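Local coordinates for putative fimbrial associated sortase-like protein (PDB 6BWE) that probably acts as a class C sortase, a cysteine transpeptidase that joins pilin subunits covalently during pilus assembly in Corynebacterium diphtheriae, at residues A34-N38 against Y109-V115; V42-I46 against T172-P177; S82-I86 against F136-V142; D146-I150 against N211-L215; I164-P169 against S196-L200. The protein carries 2 engineered substitutions. Where two conformers were deposited one is given. Residue numbers count along the deposited sequence, not the author numbering.

Interaction 1: A34-N38 against Y109-V115; sequences ARQYN and YGSALPV
Residues 34-38 are part of helix 24-39, held by the bond from Asn38 N to Ala34 O (2.9 Å); residues 109-115 form an irregular loop with Leu113 extended (phi/psi -66/149) and Pro114 centring an inverse gamma turn. In register, Asn38 lies beside Ala112 (CA-CA 5.1 Å) and Arg35 beside Val115 (6.8 Å). Ala34 CB sits 3.9 Å from Leu113 CD1 and 4.0 Å from Val115 CG1. Arg35, salt-bridged to Glu32, reaches Val115 O through two waters, one 2.7 Å from Arg35 NH2, the other 3.0 Å from Arg35 NE. Here the N-terminal helix docks on a loop of the sortase barrel, between strands 105-107 and 123-125. Tyr37, chi1 t, lays CD2 3.6 Å from Leu113 CD1, and its OH shares one water with Gly110 N and Ser111 O, another with Tyr109 OH, which also bonds Ser40 of the second subunit. The Asn38 amide, chi1 m, reads one backbone residue twice: OD1 accepts from Leu113 N (2.8 Å), ND2 donates to Leu113 O (3.1 Å).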
# COMPACT_ATOMS: atom_id res chain seq x y z
N ALA A 34 -11.13 10.85 6.27
CA ALA A 34 -10.42 10.41 5.05
C ALA A 34 -8.93 10.72 5.07
O ALA A 34 -8.11 9.95 4.54
CB ALA A 34 -11.03 11.04 3.84
N ARG A 35 -8.57 11.84 5.65
CA ARG A 35 -7.14 12.13 5.89
C ARG A 35 -6.49 11.11 6.83
O ARG A 35 -5.37 10.67 6.59
CB ARG A 35 -6.94 13.52 6.48
CG ARG A 35 -7.23 14.65 5.54
CD ARG A 35 -7.07 15.99 6.24
NE ARG A 35 -7.77 16.98 5.44
CZ ARG A 35 -8.85 17.68 5.79
NH1 ARG A 35 -9.39 17.59 7.00
NH2 ARG A 35 -9.37 18.52 4.90
N GLN A 36 -7.19 10.72 7.89
CA GLN A 36 -6.72 9.64 8.77
C GLN A 36 -6.55 8.29 8.00
O GLN A 36 -5.51 7.60 8.13
CB GLN A 36 -7.68 9.45 9.94
CG GLN A 36 -7.29 8.29 10.85
CD GLN A 36 -8.14 8.14 12.09
OE1 GLN A 36 -7.66 8.28 13.23
NE2 GLN A 36 -9.38 7.81 11.89
N TYR A 37 -7.55 7.94 7.19
CA TYR A 37 -7.48 6.76 6.33
C TYR A 37 -6.20 6.83 5.48
O TYR A 37 -5.41 5.87 5.43
CB TYR A 37 -8.74 6.59 5.46
CG TYR A 37 -8.56 5.52 4.42
CD1 TYR A 37 -8.85 4.21 4.69
CD2 TYR A 37 -7.99 5.82 3.18
CE1 TYR A 37 -8.61 3.21 3.76
CE2 TYR A 37 -7.75 4.84 2.24
CZ TYR A 37 -8.05 3.54 2.52
OH TYR A 37 -7.81 2.58 1.56
N ASN A 38 -5.98 7.99 4.85
CA ASN A 38 -4.80 8.16 4.01
C ASN A 38 -3.45 7.91 4.68
O ASN A 38 -2.50 7.46 4.00
CB ASN A 38 -4.79 9.53 3.37
CG ASN A 38 -5.76 9.62 2.21
OD1 ASN A 38 -6.34 8.61 1.77
ND2 ASN A 38 -5.97 10.85 1.73
N TYR A 109 -7.96 1.66 -5.39
CA TYR A 109 -7.70 1.19 -4.07
C TYR A 109 -6.18 0.93 -3.90
O TYR A 109 -5.54 0.32 -4.77
CB TYR A 109 -8.50 -0.10 -3.79
CG TYR A 109 -8.16 -0.63 -2.41
CD1 TYR A 109 -8.57 0.04 -1.27
CD2 TYR A 109 -7.35 -1.76 -2.27
CE1 TYR A 109 -8.21 -0.42 0.01
CE2 TYR A 109 -6.98 -2.22 -1.03
CZ TYR A 109 -7.39 -1.55 0.10
OH TYR A 109 -6.97 -2.06 1.30
N GLY A 110 -5.63 1.41 -2.80
CA GLY A 110 -4.18 1.35 -2.57
C GLY A 110 -3.47 2.65 -2.81
O GLY A 110 -2.24 2.73 -2.62
N SER A 111 -4.21 3.65 -3.29
CA SER A 111 -3.75 5.02 -3.39
C SER A 111 -4.61 5.85 -2.44
O SER A 111 -5.69 5.43 -2.04
CB SER A 111 -3.82 5.55 -4.83
OG SER A 111 -5.19 5.68 -5.28
N ALA A 112 -4.10 7.02 -2.05
CA ALA A 112 -4.81 7.90 -1.13
C ALA A 112 -6.14 8.37 -1.75
O ALA A 112 -6.27 8.52 -2.97
CB ALA A 112 -3.98 9.13 -0.78
N LEU A 113 -7.12 8.55 -0.89
CA LEU A 113 -8.36 9.18 -1.28
C LEU A 113 -8.12 10.65 -1.64
O LEU A 113 -7.21 11.28 -1.07
CB LEU A 113 -9.33 9.12 -0.10
CG LEU A 113 -9.85 7.75 0.31
CD1 LEU A 113 -10.53 7.89 1.65
CD2 LEU A 113 -10.79 7.18 -0.74
N PRO A 114 -8.92 11.22 -2.58
CA PRO A 114 -8.53 12.52 -3.14
C PRO A 114 -9.05 13.68 -2.29
O PRO A 114 -9.96 14.39 -2.69
CB PRO A 114 -9.13 12.48 -4.53
CG PRO A 114 -10.38 11.69 -4.37
CD PRO A 114 -9.92 10.56 -3.45
N VAL A 115 -8.45 13.82 -1.10
CA VAL A 115 -8.73 14.90 -0.15
C VAL A 115 -7.51 15.80 0.08
O VAL A 115 -7.55 16.64 0.96
CB VAL A 115 -9.28 14.36 1.18
CG1 VAL A 115 -10.64 13.73 0.95
CG2 VAL A 115 -8.33 13.34 1.83
O HOH W 1 -8.79 18.65 2.22
O HOH W 2 -5.80 17.26 3.23
O HOH W 3 -6.82 3.18 -0.97
O HOH W 4 -7.02 0.30 3.05

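Interaction 2: V42-I46 against T172-P177; sequences VGFPI and TKLLAP
No hydrogen bond crosses between 42-46, an extended loop after helix 24-39, and 172-177, which holds a short 3-10 segment at 173-175; the fit depends on one aromatic ring. CA atoms approach most closely at Ile46 with Thr172 (5.8 Å) and Phe44 with Ala176 (5.5 Å), so the chains run in opposite senses. Thr172, chi1 p, puts OG1 3.5 Å from Ile46 CG2, while its O lies 3.5 Å from Phe44 CE1 and accepts from Leu175 N (3.0 Å), starting the 3-10 turn. Lys173 adds its CA, 4.4 Å from Phe44 CZ; its amine leaves for Asp171. Leu175 points inward: its O is 3.4 Å from Phe44 CB, its CB 4.1 Å from Phe44 CD1, and its CD1 3.9 Å from Pro45 O. Ala176 N lies over one face of the Phe44 ring (chi1 p, chi2 94°), with Ala176 CB 3.8 Å from Phe44 CE2. Pro177 finishes the pocket, CD 3.9 Å from Phe44 CD2 and 3.8 Å from Gly43 O. Phe44 and Ile46 also pack on the second subunit; the model breaks directly after Ile46, consistent with a segment leading into the flexible N-terminal lid of class C sortases.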
# COMPACT_ATOMS: atom_id res chain seq x y z
N VAL A 42 0.40 3.19 2.39
CA VAL A 42 1.85 3.38 2.37
C VAL A 42 2.50 2.96 1.06
O VAL A 42 3.62 3.40 0.78
CB VAL A 42 2.51 2.76 3.61
CG1 VAL A 42 2.11 3.57 4.86
CG2 VAL A 42 2.11 1.31 3.77
N GLY A 43 1.86 2.19 0.22
CA GLY A 43 2.47 2.05 -1.10
C GLY A 43 1.80 2.87 -2.20
O GLY A 43 1.29 4.00 -2.03
N PHE A 44 1.88 2.28 -3.37
CA PHE A 44 1.04 2.67 -4.48
C PHE A 44 0.58 1.39 -5.13
O PHE A 44 1.18 0.34 -4.93
CB PHE A 44 1.81 3.56 -5.43
CG PHE A 44 3.07 2.96 -5.99
CD1 PHE A 44 3.06 2.29 -7.20
CD2 PHE A 44 4.27 3.09 -5.32
CE1 PHE A 44 4.22 1.76 -7.72
CE2 PHE A 44 5.46 2.56 -5.85
CZ PHE A 44 5.43 1.89 -7.05
N PRO A 45 -0.48 1.46 -5.93
CA PRO A 45 -0.97 0.28 -6.63
C PRO A 45 -0.06 -0.20 -7.76
O PRO A 45 0.21 0.56 -8.67
CB PRO A 45 -2.35 0.71 -7.17
CG PRO A 45 -2.59 2.07 -6.63
CD PRO A 45 -1.28 2.65 -6.24
N ILE A 46 0.40 -1.45 -7.68
CA ILE A 46 1.26 -2.07 -8.73
C ILE A 46 0.56 -3.25 -9.43
O ILE A 46 -0.27 -3.04 -10.32
CB ILE A 46 2.62 -2.54 -8.14
CG1 ILE A 46 2.41 -3.57 -7.01
CG2 ILE A 46 3.45 -1.34 -7.69
CD1 ILE A 46 3.57 -3.72 -6.08
N THR A 172 4.40 0.88 -13.44
CA THR A 172 3.61 1.71 -12.49
C THR A 172 4.43 2.66 -11.59
O THR A 172 3.83 3.36 -10.76
CB THR A 172 2.76 0.80 -11.55
OG1 THR A 172 3.60 -0.24 -11.00
CG2 THR A 172 1.56 0.18 -12.32
N LYS A 173 5.75 2.70 -11.76
CA LYS A 173 6.64 3.55 -10.96
C LYS A 173 6.17 5.00 -10.80
O LYS A 173 6.37 5.58 -9.76
CB LYS A 173 8.04 3.69 -11.61
CG LYS A 173 8.88 2.45 -11.85
CD LYS A 173 10.17 2.83 -12.58
CE LYS A 173 9.98 3.02 -14.09
NZ LYS A 173 10.24 1.77 -14.86
N LEU A 174 5.62 5.59 -11.86
CA LEU A 174 5.18 6.99 -11.83
C LEU A 174 4.02 7.30 -10.86
O LEU A 174 3.71 8.49 -10.62
CB LEU A 174 4.83 7.46 -13.22
CG LEU A 174 6.05 7.53 -14.16
CD1 LEU A 174 5.55 7.53 -15.58
CD2 LEU A 174 6.87 8.78 -13.88
N LEU A 175 3.39 6.26 -10.33
CA LEU A 175 2.28 6.38 -9.38
C LEU A 175 2.74 6.48 -7.94
O LEU A 175 1.91 6.60 -7.03
CB LEU A 175 1.33 5.19 -9.52
CG LEU A 175 0.76 4.94 -10.92
CD1 LEU A 175 -0.21 3.77 -10.85
CD2 LEU A 175 0.09 6.17 -11.47
N ALA A 176 4.05 6.43 -7.71
CA ALA A 176 4.55 6.47 -6.35
C ALA A 176 4.21 7.81 -5.65
O ALA A 176 4.25 8.89 -6.29
CB ALA A 176 6.05 6.25 -6.37
N PRO A 177 3.86 7.76 -4.35
CA PRO A 177 3.74 8.97 -3.57
C PRO A 177 5.15 9.57 -3.33
O PRO A 177 6.18 8.87 -3.41
CB PRO A 177 3.11 8.49 -2.27
CG PRO A 177 3.60 7.11 -2.12
CD PRO A 177 3.71 6.55 -3.50

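Interaction 3: S82-I86 against F136-V142; sequences SIPTI and FDNLEDV
Two isoleucines form the bumps of this contact, and a turn with a short 3-10 segment supplies the hollow. Strand 77-83 ends at Ile83, after which a 3-10 turn at 84-85, with Ile86 N bonded to Ile83 O (3.1 Å), brings Ile83 and Ile86 to the same side. Opposite, a type I turn from Phe136 to Leu139 (Leu139 N to Phe136 O, 3.0 Å) leads into a 3-10 segment ending at Asp141. The nearest CA pair is Ile86 with Asn138, 6.4 Å. Ile86, chi1 p and chi2 t, enters deepest: CG2 rests 3.3 Å from Asn138 O and 3.9 Å from Asp141 CB, while CD1 reaches 3.8 Å from Val142 CG2. Ile83, chi1 m and chi2 t, fills the adjoining hollow, with CD1 4.1 Å from Phe136 CE1 and 4.4 Å from Leu139 CD1, and CG2 4.0 Å from Val142 CG2. No direct hydrogen bond crosses; beside the apolar contact one water receives from Asn138 ND2 (3.1 Å) and donates to Ile86 O (2.7 Å). The Phe136 side chain lies about 6 Å from that of His127, a predicted active-site residue. Beneath, Ile83, Phe136 and Leu139 all touch Leu186 of strand 183-187, and Leu139 continues onto Leu199 and Val201 of strand 198-206.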
# COMPACT_ATOMS: atom_id res chain seq x y z
N SER A 82 -13.42 18.07 -12.49
CA SER A 82 -13.60 18.95 -13.64
C SER A 82 -12.25 19.20 -14.32
O SER A 82 -11.30 19.54 -13.65
CB SER A 82 -14.18 20.28 -13.20
OG SER A 82 -14.32 21.14 -14.31
N ILE A 83 -12.21 19.02 -15.64
CA ILE A 83 -11.04 19.22 -16.48
C ILE A 83 -11.52 20.11 -17.64
O ILE A 83 -11.85 19.61 -18.71
CB ILE A 83 -10.40 17.92 -16.98
CG1 ILE A 83 -10.17 16.92 -15.82
CG2 ILE A 83 -9.05 18.24 -17.59
CD1 ILE A 83 -9.83 15.52 -16.28
N PRO A 84 -11.61 21.43 -17.41
CA PRO A 84 -12.27 22.28 -18.41
C PRO A 84 -11.63 22.30 -19.78
O PRO A 84 -12.36 22.44 -20.79
CB PRO A 84 -12.23 23.69 -17.80
CG PRO A 84 -11.43 23.58 -16.57
CD PRO A 84 -11.37 22.14 -16.16
N THR A 85 -10.32 22.10 -19.87
CA THR A 85 -9.71 22.13 -21.20
C THR A 85 -10.18 21.02 -22.14
O THR A 85 -9.99 21.12 -23.35
CB THR A 85 -8.17 22.15 -21.15
OG1 THR A 85 -7.66 21.01 -20.42
CG2 THR A 85 -7.69 23.44 -20.54
N ILE A 86 -10.73 19.93 -21.59
CA ILE A 86 -11.35 18.89 -22.41
C ILE A 86 -12.84 18.77 -22.09
O ILE A 86 -13.47 17.79 -22.48
CB ILE A 86 -10.64 17.52 -22.25
CG1 ILE A 86 -10.67 17.07 -20.79
CG2 ILE A 86 -9.22 17.59 -22.76
CD1 ILE A 86 -10.30 15.63 -20.59
N PHE A 136 -13.01 9.23 -20.30
CA PHE A 136 -11.67 9.78 -20.46
C PHE A 136 -11.18 9.70 -21.93
O PHE A 136 -9.97 9.75 -22.18
CB PHE A 136 -10.68 9.08 -19.50
CG PHE A 136 -10.49 9.73 -18.15
CD1 PHE A 136 -11.04 10.95 -17.79
CD2 PHE A 136 -9.69 9.09 -17.22
CE1 PHE A 136 -10.78 11.52 -16.56
CE2 PHE A 136 -9.44 9.68 -15.97
CZ PHE A 136 -9.98 10.89 -15.66
N ASP A 137 -12.11 9.62 -22.89
CA ASP A 137 -11.75 9.56 -24.33
C ASP A 137 -10.71 10.63 -24.71
O ASP A 137 -9.85 10.38 -25.53
CB ASP A 137 -12.95 9.87 -25.22
CG ASP A 137 -13.88 8.72 -25.44
OD1 ASP A 137 -13.64 7.60 -24.96
OD2 ASP A 137 -14.94 9.01 -26.09
N ASN A 138 -10.84 11.82 -24.13
CA ASN A 138 -10.02 12.96 -24.51
C ASN A 138 -8.97 13.35 -23.48
O ASN A 138 -8.41 14.45 -23.58
CB ASN A 138 -10.93 14.12 -24.87
CG ASN A 138 -11.91 13.75 -25.94
OD1 ASN A 138 -11.55 13.20 -26.98
ND2 ASN A 138 -13.18 14.05 -25.70
N LEU A 139 -8.64 12.45 -22.54
CA LEU A 139 -7.57 12.73 -21.57
C LEU A 139 -6.23 12.98 -22.29
O LEU A 139 -5.41 13.77 -21.83
CB LEU A 139 -7.40 11.57 -20.56
CG LEU A 139 -6.44 11.83 -19.42
CD1 LEU A 139 -6.98 12.95 -18.53
CD2 LEU A 139 -6.24 10.56 -18.62
N GLU A 140 -6.05 12.35 -23.45
CA GLU A 140 -4.91 12.63 -24.30
C GLU A 140 -4.74 14.07 -24.80
O GLU A 140 -3.65 14.40 -25.27
CB GLU A 140 -4.94 11.70 -25.51
CG GLU A 140 -6.04 12.04 -26.52
CD GLU A 140 -6.30 10.95 -27.52
OE1 GLU A 140 -5.48 10.01 -27.63
OE2 GLU A 140 -7.31 11.06 -28.25
N ASP A 141 -5.79 14.90 -24.72
CA ASP A 141 -5.74 16.30 -25.17
C ASP A 141 -5.44 17.29 -24.04
O ASP A 141 -5.33 18.48 -24.28
CB ASP A 141 -7.07 16.68 -25.85
CG ASP A 141 -7.34 15.89 -27.13
OD1 ASP A 141 -6.36 15.34 -27.71
OD2 ASP A 141 -8.52 15.82 -27.57
N VAL A 142 -5.31 16.79 -22.81
CA VAL A 142 -4.91 17.58 -21.69
C VAL A 142 -3.40 17.90 -21.89
O VAL A 142 -2.62 17.03 -22.25
CB VAL A 142 -5.11 16.83 -20.36
CG1 VAL A 142 -4.59 17.63 -19.20
CG2 VAL A 142 -6.58 16.48 -20.14
O HOH W 5 -13.90 15.17 -22.87

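Interaction 4: D146-I150 against N211-L215; sequences DPIYI and NDPNL
The phenol of Tyr149 is both donor and acceptor in this contact between the strand at 147-150 and the C-terminal loop. The strand is extended (Tyr149 phi/psi -115/128), whereas Asp212 to Leu215 make a type I turn closed by Leu215 N to Asp212 O (3.0 Å); the nearest CA atoms, Tyr149 and Leu215, are still 8.3 Å apart, so side chains span the gap. Tyr149, chi1 m, gives its proton to Asp212 OD1 at 2.6 Å, and its OH accepts from Asn214 ND2 at 2.9 Å with a nearly straight angle of 170°. Both carboxylate oxygens of Asp212, chi1 t, have partners: OD2 takes the backbone N of Asn214 (3.1 Å) in an Asx turn, and OD1 also forms a salt bridge with Lys158 of strand 155-167. Leu215 CD2 packs 3.9 Å from Tyr149 CD1, and Pro147 CG lies 4.3 Å from Asn214 ND2. With a carboxylate shared among a phenol, the Lys158 ammonium and a backbone NH, polar bonds dominate between these segments, with one apolar contact beside them.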
# COMPACT_ATOMS: atom_id res chain seq x y z
N ASP A 146 -2.46 22.54 -17.58
CA ASP A 146 -3.93 22.59 -17.53
C ASP A 146 -4.41 22.37 -16.08
O ASP A 146 -3.77 21.64 -15.34
CB ASP A 146 -4.55 21.54 -18.44
CG ASP A 146 -4.49 21.91 -19.94
OD1 ASP A 146 -3.97 23.01 -20.33
OD2 ASP A 146 -5.02 21.08 -20.73
N PRO A 147 -5.51 23.01 -15.68
CA PRO A 147 -6.02 22.78 -14.34
C PRO A 147 -6.99 21.59 -14.24
O PRO A 147 -7.72 21.27 -15.20
CB PRO A 147 -6.77 24.07 -14.05
CG PRO A 147 -7.33 24.45 -15.37
CD PRO A 147 -6.25 24.10 -16.35
N ILE A 148 -6.98 20.97 -13.08
CA ILE A 148 -7.89 19.88 -12.71
C ILE A 148 -8.49 20.26 -11.37
O ILE A 148 -7.74 20.62 -10.46
CB ILE A 148 -7.13 18.56 -12.56
CG1 ILE A 148 -6.55 18.13 -13.93
CG2 ILE A 148 -8.01 17.47 -11.98
CD1 ILE A 148 -5.42 17.12 -13.79
N TYR A 149 -9.82 20.21 -11.24
CA TYR A 149 -10.50 20.57 -9.99
C TYR A 149 -11.20 19.34 -9.39
O TYR A 149 -12.01 18.71 -10.08
CB TYR A 149 -11.54 21.65 -10.22
CG TYR A 149 -10.96 22.91 -10.86
CD1 TYR A 149 -10.55 23.98 -10.09
CD2 TYR A 149 -10.79 22.99 -12.23
CE1 TYR A 149 -10.03 25.15 -10.67
CE2 TYR A 149 -10.26 24.13 -12.82
CZ TYR A 149 -9.88 25.21 -12.04
OH TYR A 149 -9.33 26.32 -12.65
N ILE A 150 -10.94 19.05 -8.12
CA ILE A 150 -11.60 17.94 -7.45
C ILE A 150 -12.52 18.55 -6.41
O ILE A 150 -12.08 19.36 -5.60
CB ILE A 150 -10.60 16.98 -6.78
CG1 ILE A 150 -9.82 16.24 -7.87
CG2 ILE A 150 -11.36 15.96 -5.92
CD1 ILE A 150 -8.70 15.41 -7.37
N ASN A 211 -12.29 33.31 -6.98
CA ASN A 211 -13.00 33.81 -8.19
C ASN A 211 -12.64 33.12 -9.53
O ASN A 211 -13.02 33.61 -10.59
CB ASN A 211 -12.77 35.34 -8.34
CG ASN A 211 -13.53 36.15 -7.31
OD1 ASN A 211 -13.94 35.65 -6.26
ND2 ASN A 211 -13.71 37.43 -7.61
N ASP A 212 -11.94 31.98 -9.47
CA ASP A 212 -11.52 31.23 -10.67
C ASP A 212 -12.76 30.98 -11.55
O ASP A 212 -13.72 30.34 -11.08
CB ASP A 212 -10.86 29.90 -10.23
CG ASP A 212 -10.26 29.10 -11.38
OD1 ASP A 212 -9.22 28.44 -11.14
OD2 ASP A 212 -10.80 29.11 -12.51
N PRO A 213 -12.75 31.47 -12.81
CA PRO A 213 -13.90 31.27 -13.72
C PRO A 213 -14.52 29.87 -13.67
O PRO A 213 -15.74 29.73 -13.65
CB PRO A 213 -13.30 31.54 -15.11
CG PRO A 213 -12.15 32.45 -14.87
CD PRO A 213 -11.62 32.14 -13.50
N ASN A 214 -13.66 28.85 -13.59
CA ASN A 214 -14.08 27.44 -13.68
C ASN A 214 -14.91 26.90 -12.52
O ASN A 214 -15.50 25.83 -12.66
CB ASN A 214 -12.84 26.54 -13.88
CG ASN A 214 -12.10 26.83 -15.18
OD1 ASN A 214 -12.72 26.96 -16.24
ND2 ASN A 214 -10.77 26.95 -15.11
N LEU A 215 -14.96 27.60 -11.39
CA LEU A 215 -15.68 27.10 -10.20
C LEU A 215 -17.22 27.19 -10.33
O LEU A 215 -17.80 27.60 -11.34
CB LEU A 215 -15.19 27.82 -8.93
CG LEU A 215 -13.70 27.67 -8.63
CD1 LEU A 215 -13.29 28.48 -7.41
CD2 LEU A 215 -13.33 26.20 -8.44
OXT LEU A 215 -17.95 26.81 -9.40

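Interaction 5: I164-P169 against S196-L200; sequences INVVLP and SHRLL
This is an antiparallel strand pairing at one end of the sortase barrel, where the last residues of strand 155-167 meet the first of strand 198-206. The strand axes come within 4.7 Å at 161°. Asn165 with Leu200 (CA-CA 5.2 Å) and Val167 with Arg198 (5.3 Å) are hydrogen-bonded pairs. Between them Val166 and Leu199 form a non-hydrogen-bonded pair, Val166 CA lying 4.5 Å from Leu199 CA. Four bonds define the register: Asn165 N to Leu200 O, 2.9 Å; Leu200 N to Asn165 O, 2.8 Å; Val167 N to Arg198 O, 2.8 Å; and Arg198 N to Val167 O, 2.7 Å. On one face Leu199 CD1 meets Ile164 CG2 and Val166 CG2, each at 3.9 Å; on the other, Val167 CG2 lies 3.8 Å from Leu200 CD1. Asn165 ND2 and Leu200 O share a water. Past the strands, Leu168 CD2 sits over a face of the His197 ring, 3.4 Å from NE2 of His197, whose ND1 bonds Asn195. Pro169 CG covers a face of the Arg198 guanidinium, 4.1 Å from Arg198 NH1. Arg198 NH1 donates to Ser196 OG (3.0 Å) and His197 O (2.9 Å). The Arg198 side chain is about 7 Å from that of His127, a predicted active-site residue. Strand 183-187 flanks strand 198-206 on its other edge, with Ile187 touching both Arg198 and Leu200, while Leu174 packs on Asn165 and Leu200.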
# COMPACT_ATOMS: atom_id res chain seq x y z
N ILE A 164 3.00 13.96 -18.43
CA ILE A 164 2.15 13.21 -19.34
C ILE A 164 3.02 12.07 -19.87
O ILE A 164 4.00 12.33 -20.55
CB ILE A 164 1.64 14.09 -20.48
CG1 ILE A 164 0.72 15.18 -19.94
CG2 ILE A 164 0.87 13.25 -21.51
CD1 ILE A 164 0.33 16.23 -20.96
N ASN A 165 2.68 10.83 -19.53
CA ASN A 165 3.50 9.67 -19.88
C ASN A 165 2.61 8.54 -20.42
O ASN A 165 1.53 8.31 -19.88
CB ASN A 165 4.26 9.18 -18.64
CG ASN A 165 5.38 10.13 -18.22
OD1 ASN A 165 6.40 10.23 -18.91
ND2 ASN A 165 5.17 10.87 -17.12
N VAL A 166 3.04 7.90 -21.49
CA VAL A 166 2.40 6.69 -21.99
C VAL A 166 3.32 5.53 -21.63
O VAL A 166 4.50 5.54 -22.00
CB VAL A 166 2.17 6.75 -23.50
CG1 VAL A 166 1.70 5.41 -24.05
CG2 VAL A 166 1.18 7.88 -23.84
N VAL A 167 2.79 4.55 -20.89
CA VAL A 167 3.59 3.45 -20.36
C VAL A 167 2.91 2.11 -20.60
O VAL A 167 1.69 2.05 -20.85
CB VAL A 167 3.89 3.64 -18.85
CG1 VAL A 167 4.71 4.90 -18.61
CG2 VAL A 167 2.62 3.62 -18.00
N LEU A 168 3.68 1.02 -20.48
CA LEU A 168 3.09 -0.31 -20.46
C LEU A 168 2.31 -0.50 -19.18
O LEU A 168 2.65 0.11 -18.18
CB LEU A 168 4.16 -1.41 -20.62
CG LEU A 168 4.85 -1.43 -21.98
CD1 LEU A 168 6.00 -2.44 -21.99
CD2 LEU A 168 3.86 -1.75 -23.09
N PRO A 169 1.27 -1.35 -19.19
CA PRO A 169 0.37 -1.44 -18.04
C PRO A 169 1.04 -1.90 -16.75
O PRO A 169 0.60 -1.52 -15.67
CB PRO A 169 -0.71 -2.42 -18.51
CG PRO A 169 -0.66 -2.35 -19.99
CD PRO A 169 0.81 -2.25 -20.27
N SER A 196 -1.72 -3.05 -25.43
CA SER A 196 -2.23 -2.30 -24.29
C SER A 196 -1.16 -1.37 -23.69
O SER A 196 -0.02 -1.76 -23.45
CB SER A 196 -2.77 -3.29 -23.25
OG SER A 196 -3.56 -2.63 -22.29
N HIS A 197 -1.53 -0.10 -23.52
CA HIS A 197 -0.70 0.88 -22.80
C HIS A 197 -1.61 1.68 -21.86
O HIS A 197 -2.85 1.60 -21.93
CB HIS A 197 -0.00 1.83 -23.77
CG HIS A 197 1.10 1.20 -24.56
ND1 HIS A 197 0.87 0.34 -25.61
CD2 HIS A 197 2.45 1.33 -24.47
CE1 HIS A 197 2.03 -0.06 -26.12
NE2 HIS A 197 3.00 0.53 -25.45
N ARG A 198 -0.98 2.47 -21.01
CA ARG A 198 -1.68 3.41 -20.14
C ARG A 198 -1.15 4.81 -20.36
O ARG A 198 0.06 5.02 -20.47
CB ARG A 198 -1.52 3.02 -18.66
CG ARG A 198 -2.13 1.68 -18.29
CD ARG A 198 -3.65 1.71 -18.45
NE ARG A 198 -4.26 0.41 -18.17
CZ ARG A 198 -4.53 -0.54 -19.08
NH1 ARG A 198 -4.25 -0.40 -20.38
NH2 ARG A 198 -5.09 -1.67 -18.66
N LEU A 199 -2.08 5.76 -20.44
CA LEU A 199 -1.78 7.18 -20.37
C LEU A 199 -1.91 7.65 -18.92
O LEU A 199 -2.96 7.41 -18.30
CB LEU A 199 -2.71 7.96 -21.28
CG LEU A 199 -2.65 9.48 -21.17
CD1 LEU A 199 -1.30 10.00 -21.67
CD2 LEU A 199 -3.81 10.09 -21.93
N LEU A 200 -0.84 8.28 -18.40
CA LEU A 200 -0.77 8.78 -17.02
C LEU A 200 -0.56 10.27 -17.10
O LEU A 200 0.46 10.73 -17.67
CB LEU A 200 0.39 8.16 -16.21
CG LEU A 200 0.22 6.78 -15.56
CD1 LEU A 200 -0.23 5.73 -16.55
CD2 LEU A 200 1.52 6.33 -14.89
O HOH W 6 2.75 10.72 -15.68

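In the fold
Interaction 1 is the most buried, mixing apolar contact with side-chain-to-backbone bonds, whereas interactions 4 and 5 lie at the surface and interactions 2 and 3 are intermediate. Interactions 1 and 2 pack the N-terminal region on loops of the barrel; they touch through Pro45 and both meet the second subunit. Interactions 3, 4 and 5 reach the same barrel sheet: Ser82 N bonds Tyr149 O between interactions 3 and 4, and Leu199 packs on Leu139 and Glu140 between 3 and 5. Leu174 and Leu175 join interaction 2 to interaction 5. Chemistry differs accordingly: interactions 2 and 3 have no direct hydrogen bonds, 5 relies on backbone pairing, and 4 on side-chain polar groups.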